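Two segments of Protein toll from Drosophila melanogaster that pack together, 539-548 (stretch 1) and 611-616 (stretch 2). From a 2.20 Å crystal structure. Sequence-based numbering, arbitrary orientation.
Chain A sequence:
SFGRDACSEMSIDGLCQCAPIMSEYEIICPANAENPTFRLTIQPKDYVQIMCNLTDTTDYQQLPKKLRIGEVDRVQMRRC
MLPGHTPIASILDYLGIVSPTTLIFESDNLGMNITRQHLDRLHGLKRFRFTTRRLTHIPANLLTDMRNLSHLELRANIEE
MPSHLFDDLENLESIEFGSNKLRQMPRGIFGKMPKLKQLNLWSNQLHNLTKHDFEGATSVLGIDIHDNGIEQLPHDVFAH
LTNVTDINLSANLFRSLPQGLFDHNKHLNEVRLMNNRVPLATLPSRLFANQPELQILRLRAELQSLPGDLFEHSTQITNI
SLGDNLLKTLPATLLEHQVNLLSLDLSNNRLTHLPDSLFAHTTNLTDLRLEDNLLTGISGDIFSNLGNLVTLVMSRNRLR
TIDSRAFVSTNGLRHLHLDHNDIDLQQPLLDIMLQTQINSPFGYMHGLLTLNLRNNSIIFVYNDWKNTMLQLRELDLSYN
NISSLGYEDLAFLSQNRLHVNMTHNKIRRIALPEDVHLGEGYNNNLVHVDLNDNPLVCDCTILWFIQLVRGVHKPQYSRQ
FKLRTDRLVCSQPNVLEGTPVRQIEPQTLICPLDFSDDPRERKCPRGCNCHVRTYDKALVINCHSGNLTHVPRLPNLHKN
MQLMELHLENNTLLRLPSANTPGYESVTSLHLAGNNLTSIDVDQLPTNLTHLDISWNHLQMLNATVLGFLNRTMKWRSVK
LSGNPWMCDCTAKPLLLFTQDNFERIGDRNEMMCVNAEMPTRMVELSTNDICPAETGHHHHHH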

ATOM      1  N   ASP A 539      33.047   8.540  -7.015  1.00 49.82           N
ATOM      2  CA  ASP A 539      34.352   9.101  -7.321  1.00 49.22           C
ATOM      3  C   ASP A 539      34.565  10.398  -6.534  1.00 51.01           C
ATOM      4  O   ASP A 539      33.753  10.745  -5.674  1.00 56.50           O
ATOM      5  CB  ASP A 539      34.547   9.290  -8.840  1.00 42.71           C
ATOM      6  CG  ASP A 539      33.492  10.188  -9.486  1.00 41.00           C
ATOM      7  OD1 ASP A 539      32.812  10.967  -8.789  1.00 47.61           O
ATOM      8  OD2 ASP A 539      33.356  10.122 -10.726  1.00 44.20           O
ATOM      9  N   CYS A 540      35.653  11.107  -6.815  1.00 46.18           N
ATOM     10  CA  CYS A 540      35.996  12.306  -6.052  1.00 44.82           C
ATOM     11  C   CYS A 540      34.907  13.390  -6.075  1.00 43.73           C
ATOM     12  O   CYS A 540      34.938  14.329  -5.270  1.00 44.28           O
ATOM     13  CB  CYS A 540      37.327  12.880  -6.542  1.00 44.87           C
ATOM     14  SG  CYS A 540      37.311  13.431  -8.259  1.00 56.90           S
ATOM     15  N   THR A 541      33.932  13.246  -6.977  1.00 42.29           N
ATOM     16  CA  THR A 541      32.932  14.299  -7.196  1.00 44.15           C
ATOM     17  C   THR A 541      31.767  14.282  -6.200  1.00 48.73           C
ATOM     18  O   THR A 541      30.968  15.221  -6.166  1.00 48.28           O
ATOM     19  CB  THR A 541      32.375  14.295  -8.653  1.00 50.03           C
ATOM     20  OG1 THR A 541      31.597  13.114  -8.873  1.00 44.23           O
ATOM     21  CG2 THR A 541      33.511  14.338  -9.663  1.00 47.01           C
ATOM     22  N   ILE A 542      31.670  13.231  -5.390  1.00 42.75           N
ATOM     23  CA  ILE A 542      30.574  13.131  -4.434  1.00 43.33           C
ATOM     24  C   ILE A 542      31.061  13.279  -3.006  1.00 49.27           C
ATOM     25  O   ILE A 542      30.361  12.885  -2.062  1.00 51.72           O
ATOM     26  CB  ILE A 542      29.771  11.806  -4.573  1.00 49.37           C
ATOM     27  CG1 ILE A 542      30.622  10.602  -4.177  1.00 44.73           C
ATOM     28  CG2 ILE A 542      29.233  11.647  -5.990  1.00 44.01           C
ATOM     29  CD1 ILE A 542      29.815   9.357  -3.902  1.00 45.28           C
ATOM     30  N   LEU A 543      32.252  13.866  -2.858  1.00 50.92           N
ATOM     31  CA  LEU A 543      32.926  13.977  -1.563  1.00 55.22           C
ATOM     32  C   LEU A 543      32.054  14.607  -0.485  1.00 53.39           C
ATOM     33  O   LEU A 543      31.855  14.026   0.576  1.00 53.81           O
ATOM     34  CB  LEU A 543      34.236  14.770  -1.689  1.00 54.69           C
ATOM     35  CG  LEU A 543      34.845  15.220  -0.354  1.00 57.60           C
ATOM     36  CD1 LEU A 543      35.258  14.027   0.499  1.00 51.75           C
ATOM     37  CD2 LEU A 543      36.020  16.167  -0.576  1.00 58.58           C
ATOM     38  N   TRP A 544      31.523  15.792  -0.764  1.00 48.17           N
ATOM     39  CA  TRP A 544      30.812  16.537   0.269  1.00 53.66           C
ATOM     40  C   TRP A 544      29.457  15.939   0.590  1.00 50.64           C
ATOM     41  O   TRP A 544      28.999  16.031   1.726  1.00 54.51           O
ATOM     42  CB  TRP A 544      30.750  18.030  -0.067  1.00 58.77           C
ATOM     43  CG  TRP A 544      32.122  18.629   0.004  1.00 58.86           C
ATOM     44  CD1 TRP A 544      32.886  19.074  -1.038  1.00 54.46           C
ATOM     45  CD2 TRP A 544      32.922  18.785   1.187  1.00 58.88           C
ATOM     46  NE1 TRP A 544      34.106  19.519  -0.570  1.00 57.42           N
ATOM     47  CE2 TRP A 544      34.153  19.353   0.789  1.00 57.35           C
ATOM     48  CE3 TRP A 544      32.711  18.515   2.544  1.00 62.16           C
ATOM     49  CZ2 TRP A 544      35.174  19.656   1.704  1.00 57.12           C
ATOM     50  CZ3 TRP A 544      33.725  18.818   3.455  1.00 61.37           C
ATOM     51  CH2 TRP A 544      34.940  19.382   3.027  1.00 57.92           C
ATOM     52  N   PHE A 545      28.836  15.303  -0.403  1.00 47.09           N
ATOM     53  CA  PHE A 545      27.652  14.493  -0.168  1.00 47.14           C
ATOM     54  C   PHE A 545      27.954  13.373   0.822  1.00 53.06           C
ATOM     55  O   PHE A 545      27.218  13.170   1.786  1.00 57.82           O
ATOM     56  CB  PHE A 545      27.122  13.884  -1.472  1.00 45.25           C
ATOM     57  CG  PHE A 545      26.061  12.842  -1.256  1.00 50.10           C
ATOM     58  CD1 PHE A 545      24.785  13.206  -0.827  1.00 55.44           C
ATOM     59  CD2 PHE A 545      26.330  11.494  -1.473  1.00 49.61           C
ATOM     60  CE1 PHE A 545      23.791  12.244  -0.628  1.00 48.12           C
ATOM     61  CE2 PHE A 545      25.338  10.526  -1.277  1.00 51.12           C
ATOM     62  CZ  PHE A 545      24.069  10.907  -0.852  1.00 48.23           C
ATOM     63  N   ILE A 546      29.028  12.636   0.573  1.00 54.19           N
ATOM     64  CA  ILE A 546      29.441  11.588   1.499  1.00 58.61           C
ATOM     65  C   ILE A 546      29.704  12.145   2.903  1.00 61.75           C
ATOM     66  O   ILE A 546      29.274  11.558   3.898  1.00 59.10           O
ATOM     67  CB  ILE A 546      30.678  10.829   0.986  1.00 57.94           C
ATOM     68  CG1 ILE A 546      30.320  10.068  -0.288  1.00 52.95           C
ATOM     69  CG2 ILE A 546      31.183   9.860   2.039  1.00 54.67           C
ATOM     70  CD1 ILE A 546      29.165   9.131  -0.106  1.00 50.14           C
ATOM     71  N   GLN A 547      30.383  13.286   2.985  1.00 63.03           N
ATOM     72  CA  GLN A 547      30.621  13.914   4.287  1.00 71.56           C
ATOM     73  C   GLN A 547      29.297  14.346   4.931  1.00 75.33           C
ATOM     74  O   GLN A 547      29.135  14.250   6.145  1.00 82.31           O
ATOM     75  CB  GLN A 547      31.583  15.109   4.176  1.00 70.28           C
ATOM     76  CG  GLN A 547      32.963  14.810   3.582  1.00 66.76           C
ATOM     77  CD  GLN A 547      33.865  14.017   4.510  1.00 74.57           C
ATOM     78  OE1 GLN A 547      33.500  12.939   4.980  1.00 79.18           O
ATOM     79  NE2 GLN A 547      35.064  14.547   4.772  1.00 75.70           N
ATOM     80  N   LEU A 548      28.359  14.816   4.108  1.00 69.88           N
ATOM     81  CA  LEU A 548      27.022  15.194   4.572  1.00 70.57           C
ATOM     82  C   LEU A 548      26.308  13.984   5.154  1.00 72.41           C
ATOM     83  O   LEU A 548      25.734  14.051   6.241  1.00 79.56           O
ATOM     84  CB  LEU A 548      26.196  15.792   3.422  1.00 66.70           C
ATOM     85  CG  LEU A 548      24.786  16.365   3.642  1.00 65.70           C
ATOM     86  CD1 LEU A 548      23.695  15.300   3.608  1.00 60.98           C
ATOM     87  CD2 LEU A 548      24.727  17.126   4.948  1.00 70.92           C
ATOM     88  N   HIS A 611      45.775   9.514  -9.979  1.00 58.19           N
ATOM     89  CA  HIS A 611      44.415   9.925  -9.641  1.00 56.45           C
ATOM     90  C   HIS A 611      44.430  11.092  -8.674  1.00 51.99           C
ATOM     91  O   HIS A 611      45.478  11.461  -8.139  1.00 51.35           O
ATOM     92  CB  HIS A 611      43.612   8.766  -9.046  1.00 51.75           C
ATOM     93  CG  HIS A 611      44.190   8.230  -7.773  1.00 53.87           C
ATOM     94  ND1 HIS A 611      45.038   7.143  -7.743  1.00 52.17           N
ATOM     95  CD2 HIS A 611      44.056   8.637  -6.489  1.00 51.55           C
ATOM     96  CE1 HIS A 611      45.391   6.898  -6.493  1.00 53.70           C
ATOM     97  NE2 HIS A 611      44.808   7.790  -5.712  1.00 53.39           N
ATOM     98  N   VAL A 612      43.249  11.652  -8.451  1.00 50.06           N
ATOM     99  CA  VAL A 612      43.060  12.782  -7.559  1.00 47.63           C
ATOM    100  C   VAL A 612      42.141  12.372  -6.419  1.00 51.50           C
ATOM    101  O   VAL A 612      41.117  11.715  -6.630  1.00 48.56           O
ATOM    102  CB  VAL A 612      42.465  13.989  -8.313  1.00 60.88           C
ATOM    103  CG1 VAL A 612      41.855  14.985  -7.351  1.00 65.18           C
ATOM    104  CG2 VAL A 612      43.523  14.656  -9.169  1.00 63.03           C
ATOM    105  N   ARG A 613      42.518  12.756  -5.209  1.00 49.52           N
ATOM    106  CA  ARG A 613      41.750  12.445  -4.019  1.00 59.64           C
ATOM    107  C   ARG A 613      41.237  13.771  -3.480  1.00 60.27           C
ATOM    108  O   ARG A 613      42.023  14.582  -3.000  1.00 54.22           O
ATOM    109  CB  ARG A 613      42.669  11.779  -2.992  1.00 56.82           C
ATOM    110  CG  ARG A 613      41.968  11.143  -1.813  1.00 55.79           C
ATOM    111  CD  ARG A 613      42.951  10.947  -0.660  1.00 66.63           C
ATOM    112  NE  ARG A 613      44.162  10.249  -1.065  1.00 65.06           N
ATOM    113  CZ  ARG A 613      45.394  10.674  -0.814  1.00 76.34           C
ATOM    114  NH1 ARG A 613      45.591  11.801  -0.150  1.00 86.61           N
ATOM    115  NH2 ARG A 613      46.436   9.965  -1.219  1.00 57.94           N
ATOM    116  N   THR A 614      39.932  14.016  -3.571  1.00 53.22           N
ATOM    117  CA  THR A 614      39.415  15.330  -3.189  1.00 51.82           C
ATOM    118  C   THR A 614      39.382  15.568  -1.682  1.00 53.49           C
ATOM    119  O   THR A 614      39.431  16.717  -1.240  1.00 51.59           O
ATOM    120  CB  THR A 614      38.021  15.616  -3.788  1.00 52.73           C
ATOM    121  OG1 THR A 614      37.223  14.431  -3.724  1.00 54.19           O
ATOM    122  CG2 THR A 614      38.145  16.066  -5.236  1.00 45.62           C
ATOM    123  N   TYR A 615      39.302  14.498  -0.897  1.00 51.85           N
ATOM    124  CA  TYR A 615      39.223  14.641   0.553  1.00 53.67           C
ATOM    125  C   TYR A 615      40.357  15.508   1.119  1.00 54.77           C
ATOM    126  O   TYR A 615      40.126  16.337   1.996  1.00 56.53           O
ATOM    127  CB  TYR A 615      39.184  13.279   1.256  1.00 55.13           C
ATOM    128  CG  TYR A 615      39.479  13.366   2.739  1.00 57.38           C
ATOM    129  CD1 TYR A 615      38.496  13.763   3.640  1.00 58.06           C
ATOM    130  CD2 TYR A 615      40.741  13.065   3.237  1.00 60.52           C
ATOM    131  CE1 TYR A 615      38.752  13.854   4.991  1.00 67.07           C
ATOM    132  CE2 TYR A 615      41.014  13.157   4.599  1.00 72.46           C
ATOM    133  CZ  TYR A 615      40.013  13.553   5.473  1.00 76.16           C
ATOM    134  OH  TYR A 615      40.269  13.643   6.827  1.00 74.48           O
ATOM    135  N   ASP A 616      41.574  15.330   0.615  1.00 54.81           N
ATOM    136  CA  ASP A 616      42.680  16.179   1.055  1.00 62.63           C
ATOM    137  C   ASP A 616      43.371  16.893  -0.102  1.00 61.52           C
ATOM    138  O   ASP A 616      44.484  17.390   0.045  1.00 58.57           O
ATOM    139  CB  ASP A 616      43.695  15.394   1.898  1.00 57.73           C
ATOM    140  CG  ASP A 616      44.138  14.107   1.234  1.00 66.79           C
ATOM    141  OD1 ASP A 616      43.825  13.899   0.034  1.00 59.83           O
ATOM    142  OD2 ASP A 616      44.795  13.299   1.919  1.00 59.20           O
TER

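The two segments meet over a small area, 287 Å² summed over both sides, and a single hydrogen bond joins them. The hydroxyl OG1 of T614 donates to the backbone O of C540 at 2.8 Å. With chi1 at 40° (p) and its CA-to-CB bond directed toward stretch 1, T614 brings this hydroxyl to the carbonyl of C540. The same oxygen, OG1 of T614, lies 3.2 Å from CB of C540 and 3.6 Å from CB of L543, so it lies against both residues.

Around this bond the packing is by van der Waals contact. L543, in the helix, reaches the T614–Y615 backbone: its CD2 lies 3.5 Å from O of T614 and 3.7 Å from N of Y615, while its CD1 makes an apolar contact with CB of Y615 at 4.1 Å. The CA-to-CB bonds of L543 and, one helical turn on, Q547 are both directed toward stretch 2, and NE2 of Q547 lies 3.7 Å from CD1 of Y615, at the ring edge and near its plane.

Contacts within each segment accompany the interface. OD1 of D539 accepts from N of T541 at 3.1 Å and from OG1 of T541 at 2.5 Å, a very short distance, whereas R613 NH1 forms a salt bridge with D616 OD2 at 2.7 Å; the CA-to-CB bonds of R613 and D616 point away from stretch 1.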